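Local coordinates for DnaD domain protein (Enterococcus faecalis, PDB 2I5U) that is of unknown function but carries a DnaD-type domain of the DnaB/DnaD family, whose members probably act in the initiation of DNA replication, at residues Asp25-Asp30 with Asp69-Gly74. Numbering follows the deposited sequence.
Sequences DYWISD and DWEQRG
The indole of Trp27 meets Glu71 at its six-membered end: Glu71 CB lies in the ring plane at the edge, 3.8 Å from Trp27 CZ3, while the carboxylate comes in obliquely. Glu71 OE1 stands 3.5 Å from Trp27 CZ3 and about as far from CH2, with the carboxylate plane turned 61° from the ring. With CG anti to the backbone N (chi1 176°) and the chain extended beyond it, the glutamate reaches across to helix 18-32, crossing the indole at about a right angle. The second oxygen, Glu71 OE2, lies 3.5 Å from Asp30 CB, and the two carboxylate planes are only 22° apart. On the five-membered ring, NE1 makes weak hydrogen bonds to Tyr60 OH and Asn64 OD1, so helix 60-73 touches both rings of the buried indole; Leu67 and Lys68 of the same helix also touch it, and Phe31 meets it from its own helix. One water bridges the two helices, donating to Asp30 O and to Glu71 OE2, each 2.6 Å from the water oxygen. Just beyond, helix 60-73 ends in a Schellman motif in which Gly74, with positive phi, is the C-prime residue. The contact therefore ties together the ends of two helices of this all-helical domain through the benzo end of the Trp27 ring, the Glu71 side chain and a bridging water. Asp30 OD2 and Glu71 OE2 come within 4.0 Å, a proximity of like charges that probably raises the cost of keeping both ionised, while the water's donation to Glu71 OE2 would offset part of it.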
ATOM      1  N   ASP A  25      -6.734  -1.896  -3.644  1.00 18.09           N
ATOM      2  CA  ASP A  25      -7.863  -2.764  -3.249  1.00 19.42           C
ATOM      3  C   ASP A  25      -7.474  -4.224  -3.421  1.00 20.00           C
ATOM      4  O   ASP A  25      -7.767  -5.075  -2.564  1.00 20.60           O
ATOM      5  CB  ASP A  25      -9.112  -2.510  -4.107  1.00 19.73           C
ATOM      6  CG  ASP A  25      -9.877  -1.274  -3.710  1.00 23.46           C
ATOM      7  OD1 ASP A  25      -9.701  -0.804  -2.578  1.00 27.53           O
ATOM      8  OD2 ASP A  25     -10.707  -0.802  -4.541  1.00 27.80           O
ATOM      9  N   TYR A  26      -6.808  -4.511  -4.526  1.00 19.42           N
ATOM     10  CA  TYR A  26      -6.371  -5.866  -4.836  1.00 20.41           C
ATOM     11  C   TYR A  26      -5.285  -6.310  -3.860  1.00 19.53           C
ATOM     12  O   TYR A  26      -5.262  -7.462  -3.441  1.00 20.02           O
ATOM     13  CB  TYR A  26      -5.909  -5.973  -6.286  1.00 21.63           C
ATOM     14  CG  TYR A  26      -6.152  -7.327  -6.839  1.00 25.10           C
ATOM     15  CD1 TYR A  26      -7.409  -7.681  -7.336  1.00 26.53           C
ATOM     16  CD2 TYR A  26      -5.166  -8.301  -6.783  1.00 26.12           C
ATOM     17  CE1 TYR A  26      -7.652  -8.946  -7.804  1.00 27.82           C
ATOM     18  CE2 TYR A  26      -5.404  -9.573  -7.264  1.00 26.47           C
ATOM     19  CZ  TYR A  26      -6.650  -9.881  -7.767  1.00 27.83           C
ATOM     20  OH  TYR A  26      -6.922 -11.142  -8.222  1.00 27.82           O
ATOM     21  N   TRP A  27      -4.422  -5.384  -3.434  1.00 19.21           N
ATOM     22  CA  TRP A  27      -3.385  -5.707  -2.455  1.00 19.37           C
ATOM     23  C   TRP A  27      -3.996  -6.058  -1.114  1.00 20.09           C
ATOM     24  O   TRP A  27      -3.540  -6.986  -0.452  1.00 20.05           O
ATOM     25  CB  TRP A  27      -2.406  -4.535  -2.281  1.00 19.38           C
ATOM     26  CG  TRP A  27      -1.195  -4.661  -3.133  1.00 18.91           C
ATOM     27  CD1 TRP A  27      -0.789  -3.827  -4.151  1.00 19.86           C
ATOM     28  CD2 TRP A  27      -0.213  -5.673  -3.028  1.00 20.00           C
ATOM     29  NE1 TRP A  27       0.384  -4.283  -4.682  1.00 18.68           N
ATOM     30  CE2 TRP A  27       0.758  -5.422  -4.015  1.00 18.32           C
ATOM     31  CE3 TRP A  27      -0.077  -6.803  -2.210  1.00 19.19           C
ATOM     32  CZ2 TRP A  27       1.868  -6.255  -4.199  1.00 20.04           C
ATOM     33  CZ3 TRP A  27       1.028  -7.624  -2.380  1.00 20.03           C
ATOM     34  CH2 TRP A  27       1.982  -7.349  -3.380  1.00 19.89           C
ATOM     35  N   ILE A  28      -5.024  -5.323  -0.709  1.00 20.68           N
ATOM     36  CA  ILE A  28      -5.720  -5.632   0.538  1.00 21.12           C
ATOM     37  C   ILE A  28      -6.296  -7.052   0.464  1.00 21.09           C
ATOM     38  O   ILE A  28      -6.142  -7.849   1.414  1.00 21.49           O
ATOM     39  CB  ILE A  28      -6.830  -4.591   0.856  1.00 20.98           C
ATOM     40  CG1 ILE A  28      -6.198  -3.249   1.230  1.00 21.07           C
ATOM     41  CG2 ILE A  28      -7.735  -5.090   1.989  1.00 20.64           C
ATOM     42  CD1 ILE A  28      -7.187  -2.110   1.272  1.00 22.04           C
ATOM     43  N   SER A  29      -6.929  -7.378  -0.663  0.50 21.32           N
ATOM     44  CA  SER A  29      -7.475  -8.722  -0.883  0.50 21.67           C
ATOM     45  C   SER A  29      -6.387  -9.792  -0.821  1.00 21.23           C
ATOM     46  O   SER A  29      -6.601 -10.887  -0.250  1.00 20.73           O
ATOM     47  CB  SER A  29      -8.191  -8.785  -2.225  1.00 22.58           C
ATOM     48  OG  SER A  29      -9.414  -8.068  -2.169  0.50 25.78           O
ATOM     49  N   ASP A  30      -5.224  -9.498  -1.398  1.00 20.39           N
ATOM     50  CA  ASP A  30      -4.141 -10.469  -1.455  1.00 21.49           C
ATOM     51  C   ASP A  30      -3.543 -10.736  -0.076  1.00 21.62           C
ATOM     52  O   ASP A  30      -3.236 -11.884   0.259  1.00 20.70           O
ATOM     53  CB  ASP A  30      -3.073 -10.068  -2.479  1.00 21.80           C
ATOM     54  CG  ASP A  30      -3.469 -10.418  -3.912  1.00 24.41           C
ATOM     55  OD1 ASP A  30      -4.473 -11.142  -4.124  1.00 27.63           O
ATOM     56  OD2 ASP A  30      -2.764  -9.978  -4.831  1.00 27.19           O
ATOM     57  N   ASP A  69       7.416  -8.193  -1.475  0.50 21.49           N
ATOM     58  CA  ASP A  69       8.322  -8.795  -0.497  0.50 22.13           C
ATOM     59  C   ASP A  69       7.525  -9.268   0.701  0.50 22.46           C
ATOM     60  O   ASP A  69       7.551 -10.444   1.060  0.50 22.62           O
ATOM     61  CB  ASP A  69       9.367  -7.789  -0.003  0.50 21.95           C
ATOM     62  CG  ASP A  69      10.393  -7.446  -1.044  0.50 23.00           C
ATOM     63  OD1 ASP A  69      10.634  -8.265  -1.946  0.50 23.06           O
ATOM     64  OD2 ASP A  69      10.986  -6.353  -0.946  0.50 25.12           O
ATOM     65  N   TRP A  70       6.790  -8.338   1.294  1.00 22.41           N
ATOM     66  CA  TRP A  70       6.049  -8.619   2.509  1.00 22.32           C
ATOM     67  C   TRP A  70       5.036  -9.746   2.310  1.00 22.57           C
ATOM     68  O   TRP A  70       4.861 -10.601   3.193  1.00 22.55           O
ATOM     69  CB  TRP A  70       5.353  -7.337   2.985  1.00 21.94           C
ATOM     70  CG  TRP A  70       6.321  -6.265   3.430  1.00 21.21           C
ATOM     71  CD1 TRP A  70       7.670  -6.384   3.575  1.00 21.92           C
ATOM     72  CD2 TRP A  70       5.997  -4.918   3.810  1.00 21.09           C
ATOM     73  NE1 TRP A  70       8.212  -5.201   3.993  1.00 21.71           N
ATOM     74  CE2 TRP A  70       7.206  -4.281   4.153  1.00 20.90           C
ATOM     75  CE3 TRP A  70       4.804  -4.189   3.874  1.00 20.82           C
ATOM     76  CZ2 TRP A  70       7.260  -2.952   4.599  1.00 21.16           C
ATOM     77  CZ3 TRP A  70       4.857  -2.853   4.309  1.00 20.42           C
ATOM     78  CH2 TRP A  70       6.073  -2.254   4.656  1.00 21.03           C
ATOM     79  N   GLU A  71       4.401  -9.773   1.146  1.00 22.62           N
ATOM     80  CA  GLU A  71       3.377 -10.777   0.850  1.00 23.09           C
ATOM     81  C   GLU A  71       3.973 -12.175   0.767  1.00 24.09           C
ATOM     82  O   GLU A  71       3.434 -13.124   1.362  1.00 22.66           O
ATOM     83  CB  GLU A  71       2.674 -10.450  -0.467  1.00 23.06           C
ATOM     84  CG  GLU A  71       1.654 -11.505  -0.891  1.00 22.75           C
ATOM     85  CD  GLU A  71       1.204 -11.346  -2.317  1.00 22.84           C
ATOM     86  OE1 GLU A  71       2.017 -10.906  -3.166  1.00 22.11           O
ATOM     87  OE2 GLU A  71       0.025 -11.689  -2.615  1.00 25.14           O
ATOM     88  N   GLN A  72       5.082 -12.311   0.043  1.00 24.55           N
ATOM     89  CA  GLN A  72       5.737 -13.618  -0.088  1.00 25.48           C
ATOM     90  C   GLN A  72       6.286 -14.118   1.249  1.00 26.07           C
ATOM     91  O   GLN A  72       6.258 -15.330   1.525  1.00 24.97           O
ATOM     92  CB  GLN A  72       6.838 -13.591  -1.164  1.00 25.60           C
ATOM     93  CG  GLN A  72       8.002 -12.647  -0.909  1.00 26.75           C
ATOM     94  CD  GLN A  72       9.134 -13.271  -0.122  1.00 28.80           C
ATOM     95  OE1 GLN A  72       9.161 -14.489   0.106  1.00 24.89           O
ATOM     96  NE2 GLN A  72      10.099 -12.435   0.286  1.00 29.06           N
ATOM     97  N   ARG A  73       6.785 -13.203   2.077  1.00 26.91           N
ATOM     98  CA  ARG A  73       7.287 -13.575   3.413  1.00 28.64           C
ATOM     99  C   ARG A  73       6.135 -13.962   4.344  1.00 29.06           C
ATOM    100  O   ARG A  73       6.343 -14.665   5.338  1.00 29.64           O
ATOM    101  CB  ARG A  73       8.106 -12.434   4.036  1.00 28.57           C
ATOM    102  CG  ARG A  73       9.398 -12.099   3.275  1.00 30.03           C
ATOM    103  CD  ARG A  73      10.507 -11.593   4.199  1.00 31.60           C
ATOM    104  NE  ARG A  73      11.237 -10.435   3.662  1.00 34.54           N
ATOM    105  CZ  ARG A  73      12.222  -9.799   4.308  1.00 35.48           C
ATOM    106  NH1 ARG A  73      12.823  -8.747   3.749  1.00 36.12           N
ATOM    107  NH2 ARG A  73      12.605 -10.203   5.517  1.00 36.08           N
ATOM    108  N   GLY A  74       4.927 -13.510   4.009  1.00 30.20           N
ATOM    109  CA  GLY A  74       3.730 -13.828   4.768  1.00 31.12           C
ATOM    110  C   GLY A  74       3.505 -12.872   5.917  1.00 32.64           C
ATOM    111  O   GLY A  74       2.880 -13.234   6.918  1.00 33.29           O
TER
HETATM  112  O   HOH W   1      -1.797 -13.228  -1.492  1.00 29.49           O